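Local atomic coordinates of GMP reductase (Trypanosoma brucei brucei, PDB entry 6JIG), a protein that binds guanine nucleotides at its cystathionine-beta-synthase (CBS) domains and probably catalyses the irreversible NADPH-dependent deamination of GMP to IMP. Residues R93-P107 / W120-N134. The protein carries 1 engineered substitution. Sequence-based numbering, arbitrary orientation.
With 5GP (guanosine-5'-monophosphate), chain C.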
loop_
_atom_site.group_PDB
_atom_site.type_symbol
_atom_site.label_atom_id
_atom_site.label_comp_id
_atom_site.label_asym_id
_atom_site.label_seq_id
_atom_site.Cartn_x
_atom_site.Cartn_y
_atom_site.Cartn_z
ATOM N N ARG A 93 8.899 38.255 -32.332
ATOM C CA ARG A 93 10.200 38.880 -32.146
ATOM C C ARG A 93 11.325 37.863 -31.985
ATOM O O ARG A 93 12.502 38.247 -32.043
ATOM C CB ARG A 93 10.108 39.825 -30.933
ATOM C CG ARG A 93 11.043 41.005 -30.949
ATOM C CD ARG A 93 10.602 42.123 -31.877
ATOM N NE ARG A 93 11.704 43.062 -32.065
ATOM C CZ ARG A 93 11.572 44.351 -32.358
ATOM N NH1 ARG A 93 10.373 44.907 -32.502
ATOM N NH2 ARG A 93 12.656 45.088 -32.497
ATOM N N ALA A 94 10.999 36.571 -31.847
ATOM C CA ALA A 94 12.026 35.568 -31.586
ATOM C C ALA A 94 13.055 35.501 -32.711
ATOM O O ALA A 94 14.251 35.310 -32.457
ATOM C CB ALA A 94 11.383 34.200 -31.383
ATOM N N GLN A 95 12.607 35.616 -33.958
ATOM C CA GLN A 95 13.498 35.624 -35.109
ATOM C C GLN A 95 12.764 36.264 -36.278
ATOM O O GLN A 95 11.540 36.381 -36.273
ATOM C CB GLN A 95 13.971 34.211 -35.469
ATOM C CG GLN A 95 12.844 33.240 -35.761
ATOM C CD GLN A 95 13.305 31.807 -35.667
ATOM O OE1 GLN A 95 13.593 31.306 -34.569
ATOM N NE2 GLN A 95 13.419 31.146 -36.812
ATOM N N SER A 96 13.532 36.674 -37.285
ATOM C CA SER A 96 12.962 37.336 -38.452
ATOM C C SER A 96 14.006 37.308 -39.561
ATOM O O SER A 96 15.136 36.877 -39.353
ATOM C CB SER A 96 12.544 38.776 -38.127
ATOM O OG SER A 96 11.716 39.303 -39.147
ATOM N N PHE A 97 13.622 37.766 -40.748
ATOM C CA PHE A 97 14.633 38.018 -41.778
ATOM C C PHE A 97 15.012 39.491 -41.680
ATOM O O PHE A 97 16.115 39.830 -41.241
ATOM C CB PHE A 97 14.142 37.635 -43.173
ATOM C CG PHE A 97 15.169 37.892 -44.243
ATOM C CD1 PHE A 97 16.433 37.331 -44.147
ATOM C CD2 PHE A 97 14.888 38.720 -45.317
ATOM C CE1 PHE A 97 17.409 37.577 -45.118
ATOM C CE2 PHE A 97 15.855 38.964 -46.292
ATOM C CZ PHE A 97 17.115 38.386 -46.187
ATOM N N LEU A 98 14.088 40.374 -42.040
ATOM C CA LEU A 98 14.248 41.806 -41.805
ATOM C C LEU A 98 13.626 42.136 -40.454
ATOM O O LEU A 98 12.411 42.001 -40.274
ATOM C CB LEU A 98 13.586 42.621 -42.913
ATOM C CG LEU A 98 14.066 42.430 -44.354
ATOM C CD1 LEU A 98 13.370 43.450 -45.251
ATOM C CD2 LEU A 98 15.558 42.583 -44.456
ATOM N N ILE A 99 14.452 42.552 -39.500
ATOM C CA ILE A 99 13.941 42.962 -38.195
ATOM C C ILE A 99 13.380 44.371 -38.320
ATOM O O ILE A 99 14.118 45.321 -38.612
ATOM C CB ILE A 99 15.034 42.898 -37.119
ATOM C CG1 ILE A 99 15.635 41.496 -37.053
ATOM C CG2 ILE A 99 14.464 43.304 -35.766
ATOM C CD1 ILE A 99 16.968 41.440 -36.305
ATOM N N GLU A 100 12.075 44.512 -38.097
ATOM C CA GLU A 100 11.465 45.828 -38.091
ATOM C C GLU A 100 11.664 46.471 -36.727
ATOM O O GLU A 100 11.735 45.788 -35.701
ATOM C CB GLU A 100 9.976 45.743 -38.433
ATOM C CG GLU A 100 9.693 45.287 -39.862
ATOM C CD GLU A 100 8.237 45.497 -40.281
ATOM O OE1 GLU A 100 7.419 45.919 -39.432
ATOM O OE2 GLU A 100 7.913 45.236 -41.461
ATOM N N SER A 101 11.776 47.796 -36.729
ATOM C CA SER A 101 11.998 48.581 -35.520
ATOM C C SER A 101 13.079 47.979 -34.612
ATOM O O SER A 101 12.827 47.716 -33.431
ATOM C CB SER A 101 10.696 48.755 -34.756
ATOM O OG SER A 101 9.686 49.242 -35.618
ATOM N N PRO A 102 14.283 47.747 -35.135
ATOM C CA PRO A 102 15.339 47.171 -34.294
ATOM C C PRO A 102 15.624 48.082 -33.107
ATOM O O PRO A 102 15.435 49.301 -33.166
ATOM C CB PRO A 102 16.540 47.070 -35.244
ATOM C CG PRO A 102 16.296 48.122 -36.267
ATOM C CD PRO A 102 14.798 48.202 -36.440
ATOM N N ARG A 103 16.046 47.466 -32.005
ATOM C CA ARG A 103 16.290 48.220 -30.783
ATOM C C ARG A 103 17.509 49.122 -30.946
ATOM O O ARG A 103 18.529 48.725 -31.524
ATOM C CB ARG A 103 16.488 47.272 -29.595
ATOM C CG ARG A 103 15.342 46.267 -29.379
ATOM C CD ARG A 103 14.004 46.985 -29.176
ATOM N NE ARG A 103 13.971 47.692 -27.901
ATOM C CZ ARG A 103 13.015 48.530 -27.527
ATOM N NH1 ARG A 103 11.983 48.775 -28.326
ATOM N NH2 ARG A 103 13.088 49.121 -26.338
ATOM N N ILE A 104 17.400 50.346 -30.422
ATOM C CA ILE A 104 18.424 51.362 -30.618
ATOM C C ILE A 104 18.844 51.936 -29.273
ATOM O O ILE A 104 18.224 51.693 -28.240
ATOM C CB ILE A 104 17.961 52.492 -31.569
ATOM C CG1 ILE A 104 16.569 53.005 -31.208
ATOM C CG2 ILE A 104 17.952 52.007 -32.993
ATOM C CD1 ILE A 104 16.537 54.034 -30.132
ATOM N N ILE A 105 19.909 52.732 -29.311
ATOM C CA ILE A 105 20.407 53.435 -28.139
ATOM C C ILE A 105 21.099 54.697 -28.634
ATOM O O ILE A 105 21.478 54.799 -29.802
ATOM C CB ILE A 105 21.363 52.542 -27.316
ATOM C CG1 ILE A 105 21.559 53.103 -25.907
ATOM C CG2 ILE A 105 22.683 52.339 -28.061
ATOM C CD1 ILE A 105 22.305 52.175 -24.998
ATOM N N LEU A 106 21.256 55.676 -27.730
ATOM C CA LEU A 106 21.864 56.943 -28.122
ATOM C C LEU A 106 23.322 57.002 -27.674
ATOM O O LEU A 106 23.706 56.344 -26.699
ATOM C CB LEU A 106 21.077 58.113 -27.523
ATOM C CG LEU A 106 19.569 58.006 -27.783
ATOM C CD1 LEU A 106 18.777 58.981 -26.920
ATOM C CD2 LEU A 106 19.251 58.208 -29.254
ATOM N N PRO A 107 24.171 57.769 -28.371
ATOM C CA PRO A 107 25.620 57.627 -28.145
ATOM C C PRO A 107 26.096 58.132 -26.795
ATOM O O PRO A 107 27.120 57.641 -26.304
ATOM C CB PRO A 107 26.239 58.427 -29.299
ATOM C CG PRO A 107 25.175 59.346 -29.744
ATOM C CD PRO A 107 23.878 58.640 -29.519
ATOM N N TRP A 120 16.105 43.607 -23.217
ATOM C CA TRP A 120 14.770 44.101 -23.516
ATOM C C TRP A 120 13.732 43.009 -23.285
ATOM O O TRP A 120 13.899 41.874 -23.742
ATOM C CB TRP A 120 14.724 44.579 -24.963
ATOM C CG TRP A 120 13.402 45.084 -25.432
ATOM C CD1 TRP A 120 12.616 46.026 -24.831
ATOM C CD2 TRP A 120 12.721 44.698 -26.632
ATOM N NE1 TRP A 120 11.484 46.248 -25.586
ATOM C CE2 TRP A 120 11.526 45.444 -26.694
ATOM C CE3 TRP A 120 13.005 43.789 -27.661
ATOM C CZ2 TRP A 120 10.616 45.308 -27.737
ATOM C CZ3 TRP A 120 12.101 43.660 -28.698
ATOM C CH2 TRP A 120 10.921 44.413 -28.727
ATOM N N LYS A 121 12.647 43.359 -22.588
ATOM C CA LYS A 121 11.615 42.377 -22.269
ATOM C C LYS A 121 10.731 42.021 -23.462
ATOM O O LYS A 121 9.879 41.135 -23.331
ATOM C CB LYS A 121 10.750 42.891 -21.117
ATOM N N GLY A 122 10.917 42.665 -24.616
ATOM C CA GLY A 122 10.123 42.371 -25.799
ATOM C C GLY A 122 10.510 41.112 -26.542
ATOM O O GLY A 122 9.812 40.723 -27.483
ATOM N N ARG A 123 11.610 40.477 -26.152
ATOM C CA ARG A 123 12.037 39.213 -26.730
ATOM C C ARG A 123 12.586 38.367 -25.599
ATOM O O ARG A 123 13.369 38.860 -24.780
ATOM C CB ARG A 123 13.107 39.410 -27.817
ATOM C CG ARG A 123 13.646 38.101 -28.405
ATOM C CD ARG A 123 14.684 38.336 -29.516
ATOM N NE ARG A 123 15.099 37.057 -30.078
ATOM C CZ ARG A 123 16.106 36.334 -29.610
ATOM N NH1 ARG A 123 16.830 36.792 -28.592
ATOM N NH2 ARG A 123 16.396 35.160 -30.165
ATOM N N VAL A 124 12.177 37.102 -25.547
ATOM C CA VAL A 124 12.726 36.203 -24.540
ATOM C C VAL A 124 14.202 35.985 -24.830
ATOM O O VAL A 124 14.582 35.575 -25.935
ATOM C CB VAL A 124 11.953 34.878 -24.515
ATOM C CG1 VAL A 124 12.630 33.895 -23.567
ATOM C CG2 VAL A 124 10.511 35.128 -24.106
ATOM N N GLY A 125 15.041 36.255 -23.838
ATOM C CA GLY A 125 16.472 36.281 -24.042
ATOM C C GLY A 125 17.033 37.641 -24.419
ATOM O O GLY A 125 18.251 37.759 -24.595
ATOM N N GLY A 126 16.193 38.674 -24.530
ATOM C CA GLY A 126 16.708 39.973 -24.954
ATOM C C GLY A 126 17.166 39.981 -26.412
ATOM O O GLY A 126 16.773 39.145 -27.229
ATOM N N VAL A 127 18.011 40.964 -26.738
ATOM C CA VAL A 127 18.554 41.121 -28.080
ATOM C C VAL A 127 20.074 41.184 -27.979
ATOM O O VAL A 127 20.640 41.425 -26.912
ATOM C CB VAL A 127 17.991 42.367 -28.803
ATOM C CG1 VAL A 127 16.462 42.279 -28.914
ATOM C CG2 VAL A 127 18.389 43.642 -28.071
ATOM N N GLY A 128 20.740 40.936 -29.105
ATOM C CA GLY A 128 22.183 40.787 -29.078
ATOM C C GLY A 128 22.951 42.035 -29.456
ATOM O O GLY A 128 24.151 42.142 -29.198
ATOM N N CYS A 129 22.273 42.997 -30.057
ATOM C CA CYS A 129 22.945 44.224 -30.414
ATOM C C CYS A 129 21.945 45.363 -30.340
ATOM O O CYS A 129 20.728 45.158 -30.366
ATOM C CB CYS A 129 23.614 44.089 -31.796
ATOM S SG CYS A 129 22.571 44.469 -33.195
ATOM N N LEU A 130 22.470 46.568 -30.159
ATOM C CA LEU A 130 21.695 47.793 -30.245
ATOM C C LEU A 130 22.352 48.682 -31.286
ATOM O O LEU A 130 23.578 48.829 -31.297
ATOM C CB LEU A 130 21.636 48.536 -28.897
ATOM C CG LEU A 130 21.218 47.774 -27.637
ATOM C CD1 LEU A 130 21.443 48.646 -26.397
ATOM C CD2 LEU A 130 19.757 47.330 -27.727
ATOM N N LEU A 131 21.548 49.260 -32.172
ATOM C CA LEU A 131 22.071 50.204 -33.150
ATOM C C LEU A 131 22.136 51.584 -32.510
ATOM O O LEU A 131 21.176 52.027 -31.874
ATOM C CB LEU A 131 21.212 50.205 -34.415
ATOM C CG LEU A 131 21.307 48.780 -34.979
ATOM C CD1 LEU A 131 20.009 48.285 -35.601
ATOM C CD2 LEU A 131 22.495 48.619 -35.928
ATOM N N VAL A 132 23.281 52.240 -32.646
ATOM C CA VAL A 132 23.481 53.566 -32.076
ATOM C C VAL A 132 23.010 54.593 -33.095
ATOM O O VAL A 132 23.478 54.601 -34.238
ATOM C CB VAL A 132 24.952 53.794 -31.695
ATOM C CG1 VAL A 132 25.114 55.132 -30.989
ATOM C CG2 VAL A 132 25.437 52.658 -30.812
ATOM N N VAL A 133 22.068 55.444 -32.691
ATOM C CA VAL A 133 21.473 56.435 -33.574
ATOM C C VAL A 133 21.506 57.792 -32.882
ATOM O O VAL A 133 21.638 57.893 -31.659
ATOM C CB VAL A 133 20.025 56.076 -33.983
ATOM C CG1 VAL A 133 19.974 54.701 -34.684
ATOM C CG2 VAL A 133 19.104 56.115 -32.775
ATOM N N ASN A 134 21.367 58.849 -33.686
ATOM C CA ASN A 134 21.531 60.198 -33.147
ATOM C C ASN A 134 20.382 60.577 -32.219
ATOM O O ASN A 134 20.610 61.156 -31.148
ATOM C CB ASN A 134 21.694 61.206 -34.290
ATOM C CG ASN A 134 20.423 61.413 -35.083
ATOM O OD1 ASN A 134 19.563 60.531 -35.153
ATOM N ND2 ASN A 134 20.299 62.582 -35.696
HETATM P P 5GP C . 21.747 37.707 -31.238
HETATM O O1P 5GP C . 22.803 37.135 -32.156
HETATM O O2P 5GP C . 21.421 39.165 -31.484
HETATM O O3P 5GP C . 21.737 37.202 -29.808
HETATM O "O5'" 5GP C . 20.393 37.114 -31.802
HETATM C "C5'" 5GP C . 19.443 38.019 -32.314
HETATM C "C4'" 5GP C . 18.082 37.406 -32.390
HETATM O "O4'" 5GP C . 17.147 38.341 -31.773
HETATM C "C3'" 5GP C . 17.621 37.214 -33.832
HETATM O "O3'" 5GP C . 16.807 36.047 -33.957
HETATM C "C2'" 5GP C . 16.814 38.484 -34.086
HETATM O "O2'" 5GP C . 15.869 38.409 -35.130
HETATM C "C1'" 5GP C . 16.169 38.717 -32.719
HETATM N N9 5GP C . 15.801 40.116 -32.518
HETATM C C8 5GP C . 14.536 40.560 -32.441
HETATM N N7 5GP C . 14.539 41.899 -32.322
HETATM C C5 5GP C . 15.831 42.311 -32.356
HETATM C C6 5GP C . 16.423 43.564 -32.280
HETATM O O6 5GP C . 15.712 44.582 -32.158
HETATM N N1 5GP C . 17.756 43.666 -32.340
HETATM C C2 5GP C . 18.531 42.577 -32.464
HETATM N N2 5GP C . 19.878 42.745 -32.521
HETATM N N3 5GP C . 17.982 41.326 -32.535
HETATM C C4 5GP C . 16.630 41.180 -32.485
HETATM O O HOH W 1 19.077 46.121 -32.299
#
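Ile104 and Ile105 run parallel to Leu131 and Val132, zipped by three backbone hydrogen bonds: Leu131 N to Arg103 O, Ile105 N to Leu131 O and Val133 N to Ile105 O. On one face of this pair Ile104 CG2 meets Leu131 CB and Val133 CG1; on the other, Ile105 CG2 packs against Val132 CG2 (3.9 Å). With helix 111-118 between them, the strands form a beta-alpha-beta unit of the CBS fold, and illustrate how the chain leading into parallel strands can supply a ligand site, here a nucleotide pocket. The guanidinium of Arg103 lies flat on the indole of Trp120, planes 6° apart. In this cation-pi stack CZ of Arg103 is 3.5 Å from the centroid of the five-membered ring of Trp120; bends at chi2 and chi3 fold the arginine over one face of the indole, and Gly122 CA covers the opposite face. Arg93 meets the indole rim at CZ3, its guanidinium turned 70° from the ring, and reads the guanine edge through NE to N7 of GMP (3.1 Å) and NH2 to O6, while Ser101 O also holds NH2. Arg123, extended from CG to NE, grips Ala94 O side-on with NE and NH2, both 3.1 Å away. A water joins Arg103 O and Cys129 O to N1 of the base.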